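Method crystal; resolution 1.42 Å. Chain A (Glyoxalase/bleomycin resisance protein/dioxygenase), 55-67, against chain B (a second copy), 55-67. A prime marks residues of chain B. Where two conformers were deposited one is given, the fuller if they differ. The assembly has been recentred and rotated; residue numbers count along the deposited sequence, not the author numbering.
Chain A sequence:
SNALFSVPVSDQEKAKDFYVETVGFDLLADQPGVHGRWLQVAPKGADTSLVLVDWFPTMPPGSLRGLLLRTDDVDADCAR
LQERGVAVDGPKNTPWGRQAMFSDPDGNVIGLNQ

Chain A 55-67: WFPTMPPGSLRGL
Chain B (55-67) WFPTMPPGSLRGL

The pairing of residues 55-67 in two copies of this glyoxalase-family protein is a nearly symmetric, antiparallel contact between irregular loops, held by two reciprocal side-chain-to-backbone hydrogen bonds and by aromatic rings packed over arginine aliphatic carbons. It illustrates how segments without regular helix or strand can associate closely when turns fix their shape, here burying 693 Å² in total.

The register runs in opposite directions. The CA of Thr58 lies 5.1 Å from the CA of Ser63′, and the CA of Ser63 lies 5.0 Å from that of Thr58′; farther out, the CA atoms of Phe56 and Arg65′ are 6.7 Å apart and those of Arg65 and Phe56′ 7.0 Å. Each chain folds through a type I turn from Phe56 to Met59, closed by Met59 N to Phe56 O at 2.9 Å, and then a type II turn from Pro60 to Ser63. Proline suits the early positions of the second turn, with phi near -60° and psi near 153° at Pro60 and 134° at Pro61. Gly62 follows at phi 79°, psi 11°, and Gly62′ at phi 85°, psi 3°, a region that favours glycine. Ser63, chi1 p, reinforces this turn by donating from OG to Pro60 O at 2.6 Å.

At the centre of the register, Thr58 points toward the partner with chi1 p (64°), and its OG1 donates to Ser63′ O at 2.7 Å; Thr58′ OG1 returns the bond to Ser63 O, also at 2.7 Å. In each case a backbone carbonyl serves as acceptor for the threonine hydroxyl. On one side a water donates to Ser63 OG (2.8 Å) and Thr58′ O (2.9 Å), linking the chains again.

Phe56 (chi1 m, -72°) also points toward its partner and lays one ring face against Arg65′: the CB of Arg65′ sits 3.4 Å from the Phe56 ring centroid, 11° off the normal. The reciprocal CH-pi contact places Arg65 CB 3.5 Å from the Phe56′ centroid. Arg65 thus offers its CB to the ring while, with chi angles m, m, t and -84°, its NH1 donates within its own chain to Gly62 O at 2.8 Å and to Leu64 O at 2.9 Å. Gly66, at phi 74°, psi 22°, completes the fit. Its CA approaches Phe56′ CE2 to 3.7 Å, and an ideal CB would stand only 2.7 Å from that atom, a clash.

Met59, present as selenomethionine, is buried. Its CB points sideways, yet chi1 m and chi2 t carry the end of the side chain across, bringing Met59 SE to 4.1 Å from Leu64′ CD1 and Met59 CG to 3.3 Å from Ser63′ O. The copies differ at chi3, m in the given conformer of Met59 but p in Met59′, where CE instead meets Leu64 CD1 at 4.3 Å.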

ATOM      1  N   TRP A  55      -0.041 -11.019 -10.873  1.00 26.02           N
ATOM      2  CA  TRP A  55      -0.763 -10.703 -12.102  1.00 27.46           C
ATOM      3  C   TRP A  55      -0.755  -9.226 -12.506  1.00 28.20           C
ATOM      4  O   TRP A  55      -1.509  -8.847 -13.407  1.00 31.17           O
ATOM      5  CB  TRP A  55      -2.207 -11.204 -12.009  1.00 27.42           C
ATOM      6  CG  TRP A  55      -2.962 -10.688 -10.821  1.00 28.41           C
ATOM      7  CD1 TRP A  55      -3.547  -9.455 -10.674  1.00 28.23           C
ATOM      8  CD2 TRP A  55      -3.281 -11.433  -9.643  1.00 26.36           C
ATOM      9  NE1 TRP A  55      -4.170  -9.375  -9.425  1.00 26.90           N
ATOM     10  CE2 TRP A  55      -4.022 -10.583  -8.787  1.00 27.80           C
ATOM     11  CE3 TRP A  55      -2.993 -12.741  -9.220  1.00 26.85           C
ATOM     12  CZ2 TRP A  55      -4.498 -11.007  -7.547  1.00 28.07           C
ATOM     13  CZ3 TRP A  55      -3.449 -13.144  -7.989  1.00 27.61           C
ATOM     14  CH2 TRP A  55      -4.180 -12.277  -7.156  1.00 28.33           C
ATOM     15  N   PHE A  56       0.095  -8.397 -11.910  1.00 26.05           N
ATOM     16  CA  PHE A  56       0.227  -6.986 -12.267  1.00 24.50           C
ATOM     17  C   PHE A  56       1.621  -6.764 -12.839  1.00 24.14           C
ATOM     18  O   PHE A  56       2.562  -6.429 -12.094  1.00 24.51           O
ATOM     19  CB  PHE A  56       0.012  -6.110 -11.028  1.00 23.95           C
ATOM     20  CG  PHE A  56      -1.424  -6.043 -10.560  1.00 24.29           C
ATOM     21  CD1 PHE A  56      -2.452  -5.790 -11.464  1.00 23.86           C
ATOM     22  CD2 PHE A  56      -1.757  -6.217  -9.215  1.00 24.17           C
ATOM     23  CE1 PHE A  56      -3.783  -5.733 -11.033  1.00 26.49           C
ATOM     24  CE2 PHE A  56      -3.092  -6.139  -8.788  1.00 25.77           C
ATOM     25  CZ  PHE A  56      -4.100  -5.906  -9.694  1.00 27.65           C
ATOM     26  N   PRO A  57       1.818  -6.947 -14.151  1.00 25.25           N
ATOM     27  CA  PRO A  57       3.176  -6.906 -14.720  1.00 26.06           C
ATOM     28  C   PRO A  57       3.830  -5.537 -14.709  1.00 23.96           C
ATOM     29  O   PRO A  57       5.057  -5.460 -14.870  1.00 26.47           O
ATOM     30  CB  PRO A  57       3.006  -7.467 -16.141  1.00 30.63           C
ATOM     31  CG  PRO A  57       1.641  -8.021 -16.179  1.00 30.57           C
ATOM     32  CD  PRO A  57       0.817  -7.388 -15.137  1.00 26.85           C
ATOM     33  N   THR A  58       3.067  -4.455 -14.541  1.00 22.99           N
ATOM     34  CA  THR A  58       3.681  -3.147 -14.276  1.00 22.44           C
ATOM     35  C   THR A  58       4.430  -3.091 -12.953  1.00 21.14           C
ATOM     36  O   THR A  58       5.234  -2.171 -12.758  1.00 21.02           O
ATOM     37  CB  THR A  58       2.636  -2.023 -14.348  1.00 24.15           C
ATOM     38  OG1 THR A  58       1.658  -2.201 -13.323  1.00 24.55           O
ATOM     39  CG2 THR A  58       1.982  -2.012 -15.719  1.00 25.79           C
HETATM   40  N   MSE A  59       4.189  -4.056 -12.056  0.56 17.68           N
HETATM   41  CA  MSE A  59       4.905  -4.187 -10.794  0.56 18.44           C
HETATM   42  C   MSE A  59       5.706  -5.494 -10.850  0.56 20.02           C
HETATM   43  O   MSE A  59       5.188  -6.561 -10.529  0.56 19.72           O
HETATM   44  CB  MSE A  59       3.906  -4.200  -9.623  0.56 18.67           C
HETATM   45  CG  MSE A  59       2.991  -3.003  -9.632  0.56 19.85           C
HETATM   46 SE   MSE A  59       1.898  -2.954  -8.016  0.56 26.52          SE
HETATM   47  CE  MSE A  59       1.152  -4.727  -7.979  0.56 25.99           C
ATOM     48  N   PRO A  60       6.966  -5.431 -11.274  1.00 21.14           N
ATOM     49  CA  PRO A  60       7.763  -6.648 -11.347  1.00 21.31           C
ATOM     50  C   PRO A  60       7.940  -7.260  -9.971  1.00 20.58           C
ATOM     51  O   PRO A  60       7.907  -6.541  -8.963  1.00 19.81           O
ATOM     52  CB  PRO A  60       9.109  -6.162 -11.912  1.00 21.48           C
ATOM     53  CG  PRO A  60       8.769  -4.913 -12.691  1.00 23.42           C
ATOM     54  CD  PRO A  60       7.676  -4.265 -11.820  1.00 21.90           C
ATOM     55  N   PRO A  61       8.139  -8.582  -9.893  1.00 21.35           N
ATOM     56  CA  PRO A  61       8.373  -9.227  -8.597  1.00 21.25           C
ATOM     57  C   PRO A  61       9.504  -8.550  -7.843  1.00 20.08           C
ATOM     58  O   PRO A  61      10.564  -8.255  -8.408  1.00 21.60           O
ATOM     59  CB  PRO A  61       8.759 -10.662  -8.968  1.00 24.45           C
ATOM     60  CG  PRO A  61       8.306 -10.861 -10.335  1.00 25.18           C
ATOM     61  CD  PRO A  61       8.182  -9.539 -11.014  1.00 23.65           C
ATOM     62  N   GLY A  62       9.266  -8.289  -6.550  1.00 19.15           N
ATOM     63  CA  GLY A  62      10.264  -7.688  -5.677  1.00 20.39           C
ATOM     64  C   GLY A  62      10.431  -6.197  -5.813  1.00 18.09           C
ATOM     65  O   GLY A  62      11.364  -5.655  -5.212  1.00 19.98           O
ATOM     66  N   SER A  63       9.534  -5.512  -6.526  1.00 17.63           N
ATOM     67  CA  SER A  63       9.684  -4.099  -6.843  1.00 18.14           C
ATOM     68  C   SER A  63       9.099  -3.171  -5.790  1.00 15.31           C
ATOM     69  O   SER A  63       9.320  -1.957  -5.876  1.00 16.96           O
ATOM     70  CB  SER A  63       9.065  -3.785  -8.203  1.00 18.63           C
ATOM     71  OG  SER A  63       7.670  -4.051  -8.183  1.00 19.53           O
ATOM     72  N   LEU A  64       8.431  -3.697  -4.765  1.00 17.50           N
ATOM     73  CA  LEU A  64       7.748  -2.846  -3.824  1.00 16.78           C
ATOM     74  C   LEU A  64       8.728  -2.102  -2.924  1.00 16.16           C
ATOM     75  O   LEU A  64       9.641  -2.695  -2.336  1.00 17.53           O
ATOM     76  CB  LEU A  64       6.767  -3.663  -2.990  1.00 20.24           C
ATOM     77  CG  LEU A  64       6.066  -2.901  -1.880  1.00 22.35           C
ATOM     78  CD1 LEU A  64       5.228  -1.803  -2.475  1.00 24.79           C
ATOM     79  CD2 LEU A  64       5.184  -3.833  -1.044  1.00 25.34           C
ATOM     80  N   ARG A  65       8.502  -0.792  -2.761  1.00 14.89           N
ATOM     81  CA  ARG A  65       9.287   0.017  -1.844  1.00 16.21           C
ATOM     82  C   ARG A  65       8.354   0.995  -1.153  1.00 14.66           C
ATOM     83  O   ARG A  65       7.255   1.272  -1.636  1.00 16.68           O
ATOM     84  CB  ARG A  65      10.331   0.865  -2.597  1.00 16.51           C
ATOM     85  CG  ARG A  65      11.323   0.049  -3.464  1.00 17.13           C
ATOM     86  CD  ARG A  65      12.373  -0.673  -2.656  1.00 17.62           C
ATOM     87  NE  ARG A  65      13.349  -1.355  -3.526  1.00 19.07           N
ATOM     88  CZ  ARG A  65      13.183  -2.569  -4.069  1.00 17.55           C
ATOM     89  NH1 ARG A  65      12.033  -3.231  -3.905  1.00 19.20           N
ATOM     90  NH2 ARG A  65      14.121  -3.059  -4.874  1.00 19.24           N
ATOM     91  N   GLY A  66       8.855   1.627  -0.076  1.00 15.28           N
ATOM     92  CA  GLY A  66       8.150   2.766   0.486  1.00 14.29           C
ATOM     93  C   GLY A  66       6.886   2.416   1.260  1.00 15.30           C
ATOM     94  O   GLY A  66       6.006   3.278   1.404  1.00 17.74           O
ATOM     95  N   LEU A  67       6.756   1.179   1.736  1.00 16.78           N
ATOM     96  CA  LEU A  67       5.610   0.744   2.536  1.00 16.77           C
ATOM     97  C   LEU A  67       6.015   0.649   4.014  1.00 16.70           C
ATOM     98  O   LEU A  67       7.040   0.038   4.344  1.00 19.40           O
ATOM     99  CB  LEU A  67       5.145  -0.629   2.021  1.00 19.34           C
ATOM    100  CG  LEU A  67       3.863  -1.226   2.589  1.00 25.17           C
ATOM    101  CD1 LEU A  67       3.040  -1.826   1.474  1.00 27.94           C
ATOM    102  CD2 LEU A  67       4.283  -2.262   3.532  1.00 26.95           C
TER
ATOM    103  N   TRP B  55      11.008   8.678  -6.500  1.00 22.49           N
ATOM    104  CA  TRP B  55      12.423   8.315  -6.298  1.00 22.17           C
ATOM    105  C   TRP B  55      12.664   6.815  -6.150  1.00 23.13           C
ATOM    106  O   TRP B  55      13.742   6.435  -5.704  1.00 24.67           O
ATOM    107  CB  TRP B  55      13.019   9.060  -5.106  1.00 24.22           C
ATOM    108  CG  TRP B  55      12.240   8.904  -3.832  1.00 23.64           C
ATOM    109  CD1 TRP B  55      12.209   7.819  -3.010  1.00 24.43           C
ATOM    110  CD2 TRP B  55      11.395   9.883  -3.235  1.00 22.99           C
ATOM    111  NE1 TRP B  55      11.410   8.064  -1.922  1.00 25.10           N
ATOM    112  CE2 TRP B  55      10.902   9.331  -2.027  1.00 24.29           C
ATOM    113  CE3 TRP B  55      11.043  11.179  -3.583  1.00 23.87           C
ATOM    114  CZ2 TRP B  55      10.038  10.018  -1.186  1.00 24.96           C
ATOM    115  CZ3 TRP B  55      10.191  11.863  -2.748  1.00 23.92           C
ATOM    116  CH2 TRP B  55       9.687  11.281  -1.569  1.00 25.42           C
ATOM    117  N   PHE B  56      11.716   5.968  -6.509  1.00 20.73           N
ATOM    118  CA  PHE B  56      11.971   4.525  -6.487  1.00 19.29           C
ATOM    119  C   PHE B  56      12.067   4.014  -7.910  1.00 17.21           C
ATOM    120  O   PHE B  56      11.048   3.893  -8.587  1.00 19.34           O
ATOM    121  CB  PHE B  56      10.859   3.796  -5.727  1.00 19.52           C
ATOM    122  CG  PHE B  56      10.851   4.080  -4.265  1.00 18.33           C
ATOM    123  CD1 PHE B  56      11.983   3.798  -3.497  1.00 18.70           C
ATOM    124  CD2 PHE B  56       9.691   4.531  -3.613  1.00 18.71           C
ATOM    125  CE1 PHE B  56      11.988   4.055  -2.123  1.00 19.44           C
ATOM    126  CE2 PHE B  56       9.711   4.760  -2.245  1.00 19.16           C
ATOM    127  CZ  PHE B  56      10.840   4.512  -1.508  1.00 19.62           C
ATOM    128  N   PRO B  57      13.261   3.655  -8.381  1.00 18.49           N
ATOM    129  CA  PRO B  57      13.393   3.158  -9.759  1.00 18.33           C
ATOM    130  C   PRO B  57      12.537   1.947 -10.058  1.00 17.66           C
ATOM    131  O   PRO B  57      12.096   1.813 -11.214  1.00 20.29           O
ATOM    132  CB  PRO B  57      14.894   2.815  -9.874  1.00 20.87           C
ATOM    133  CG  PRO B  57      15.567   3.725  -8.923  1.00 20.79           C
ATOM    134  CD  PRO B  57      14.572   3.894  -7.743  1.00 20.13           C
ATOM    135  N   THR B  58      12.320   1.058  -9.089  1.00 18.84           N
ATOM    136  CA  THR B  58      11.524  -0.142  -9.341  1.00 18.75           C
ATOM    137  C   THR B  58      10.042   0.157  -9.413  1.00 18.87           C
ATOM    138  O   THR B  58       9.279  -0.751  -9.747  1.00 20.78           O
ATOM    139  CB  THR B  58      11.781  -1.199  -8.267  1.00 18.29           C
ATOM    140  OG1 THR B  58      11.399  -0.677  -6.996  1.00 19.72           O
ATOM    141  CG2 THR B  58      13.281  -1.624  -8.243  1.00 20.19           C
HETATM  142  N   MSE B  59       9.624   1.396  -9.129  1.00 17.77           N
HETATM  143  CA  MSE B  59       8.216   1.808  -9.230  1.00 18.77           C
HETATM  144  C   MSE B  59       8.094   3.011 -10.163  1.00 21.99           C
HETATM  145  O   MSE B  59       8.064   4.119  -9.717  1.00 23.39           O
HETATM  146  CB  MSE B  59       7.659   2.143  -7.842  1.00 18.29           C
HETATM  147  CG  MSE B  59       7.810   0.989  -6.857  1.00 17.96           C
HETATM  148 SE   MSE B  59       7.080   1.404  -5.077  0.92 25.23          SE
HETATM  149  CE  MSE B  59       5.150   1.277  -5.403  1.00 25.60           C
ATOM    150  N   PRO B  60       8.030   2.750 -11.461  1.00 20.45           N
ATOM    151  CA  PRO B  60       7.876   3.848 -12.438  1.00 21.91           C
ATOM    152  C   PRO B  60       6.560   4.582 -12.240  1.00 19.83           C
ATOM    153  O   PRO B  60       5.577   4.005 -11.745  1.00 20.65           O
ATOM    154  CB  PRO B  60       7.915   3.140 -13.815  1.00 24.02           C
ATOM    155  CG  PRO B  60       8.555   1.804 -13.555  1.00 24.44           C
ATOM    156  CD  PRO B  60       8.165   1.434 -12.110  1.00 21.70           C
ATOM    157  N   PRO B  61       6.487   5.849 -12.633  1.00 22.98           N
ATOM    158  CA  PRO B  61       5.218   6.580 -12.477  1.00 21.66           C
ATOM    159  C   PRO B  61       4.094   5.847 -13.168  1.00 20.94           C
ATOM    160  O   PRO B  61       4.230   5.426 -14.329  1.00 22.56           O
ATOM    161  CB  PRO B  61       5.477   7.910 -13.204  1.00 24.63           C
ATOM    162  CG  PRO B  61       6.962   8.115 -13.102  1.00 28.06           C
ATOM    163  CD  PRO B  61       7.581   6.706 -13.146  1.00 24.36           C
ATOM    164  N   GLY B  62       2.974   5.724 -12.463  1.00 18.38           N
ATOM    165  CA  GLY B  62       1.800   5.132 -13.045  1.00 19.24           C
ATOM    166  C   GLY B  62       1.728   3.622 -12.992  1.00 21.32           C
ATOM    167  O   GLY B  62       0.765   3.050 -13.509  1.00 23.15           O
ATOM    168  N   SER B  63       2.701   2.955 -12.363  1.00 22.36           N
ATOM    169  CA  SER B  63       2.760   1.496 -12.384  1.00 22.45           C
ATOM    170  C   SER B  63       1.964   0.809 -11.275  1.00 20.44           C
ATOM    171  O   SER B  63       1.837  -0.427 -11.312  1.00 20.48           O
ATOM    172  CB  SER B  63       4.225   1.029 -12.302  1.00 23.17           C
ATOM    173  OG  SER B  63       4.809   1.500 -11.101  1.00 22.68           O
ATOM    174  N   LEU B  64       1.440   1.552 -10.308  1.00 20.11           N
ATOM    175  CA  LEU B  64       0.853   0.951  -9.114  1.00 20.18           C
ATOM    176  C   LEU B  64      -0.533   0.377  -9.419  1.00 18.80           C
ATOM    177  O   LEU B  64      -1.351   1.004 -10.109  1.00 20.00           O
ATOM    178  CB  LEU B  64       0.765   2.012  -8.002  1.00 20.35           C
ATOM    179  CG  LEU B  64      -0.030   1.584  -6.777  1.00 22.68           C
ATOM    180  CD1 LEU B  64       0.673   0.472  -6.065  1.00 25.07           C
ATOM    181  CD2 LEU B  64      -0.235   2.792  -5.844  1.00 24.92           C
ATOM    182  N   ARG B  65      -0.781  -0.843  -8.920  1.00 18.51           N
ATOM    183  CA  ARG B  65      -2.070  -1.520  -9.048  1.00 18.16           C
ATOM    184  C   ARG B  65      -2.413  -2.198  -7.721  1.00 20.06           C
ATOM    185  O   ARG B  65      -1.533  -2.462  -6.904  1.00 18.77           O
ATOM    186  CB  ARG B  65      -2.014  -2.626 -10.116  1.00 18.55           C
ATOM    187  CG  ARG B  65      -1.570  -2.164 -11.482  1.00 19.17           C
ATOM    188  CD  ARG B  65      -2.618  -1.301 -12.149  1.00 21.00           C
ATOM    189  NE  ARG B  65      -2.260  -0.982 -13.535  1.00 23.38           N
ATOM    190  CZ  ARG B  65      -1.506   0.053 -13.910  1.00 21.31           C
ATOM    191  NH1 ARG B  65      -1.000   0.858 -13.006  1.00 21.26           N
ATOM    192  NH2 ARG B  65      -1.215   0.253 -15.199  1.00 24.33           N
ATOM    193  N   GLY B  66      -3.680  -2.541  -7.552  1.00 20.21           N
ATOM    194  CA  GLY B  66      -4.064  -3.448  -6.484  1.00 21.17           C
ATOM    195  C   GLY B  66      -4.143  -2.841  -5.106  1.00 20.49           C
ATOM    196  O   GLY B  66      -4.067  -3.568  -4.109  1.00 21.29           O
ATOM    197  N   LEU B  67      -4.329  -1.538  -5.014  1.00 21.16           N
ATOM    198  CA  LEU B  67      -4.487  -0.830  -3.746  1.00 19.40           C
ATOM    199  C   LEU B  67      -5.956  -0.529  -3.492  1.00 20.23           C
ATOM    200  O   LEU B  67      -6.628   0.017  -4.372  1.00 24.61           O
ATOM    201  CB  LEU B  67      -3.708   0.468  -3.810  1.00 21.51           C
ATOM    202  CG  LEU B  67      -3.532   1.302  -2.541  1.00 27.28           C
ATOM    203  CD1 LEU B  67      -2.130   1.989  -2.479  1.00 29.79           C
ATOM    204  CD2 LEU B  67      -4.588   2.354  -2.481  1.00 30.30           C
TER
HETATM  205  O   HOH W   1       6.596  -1.590  -9.120  1.00 25.59           O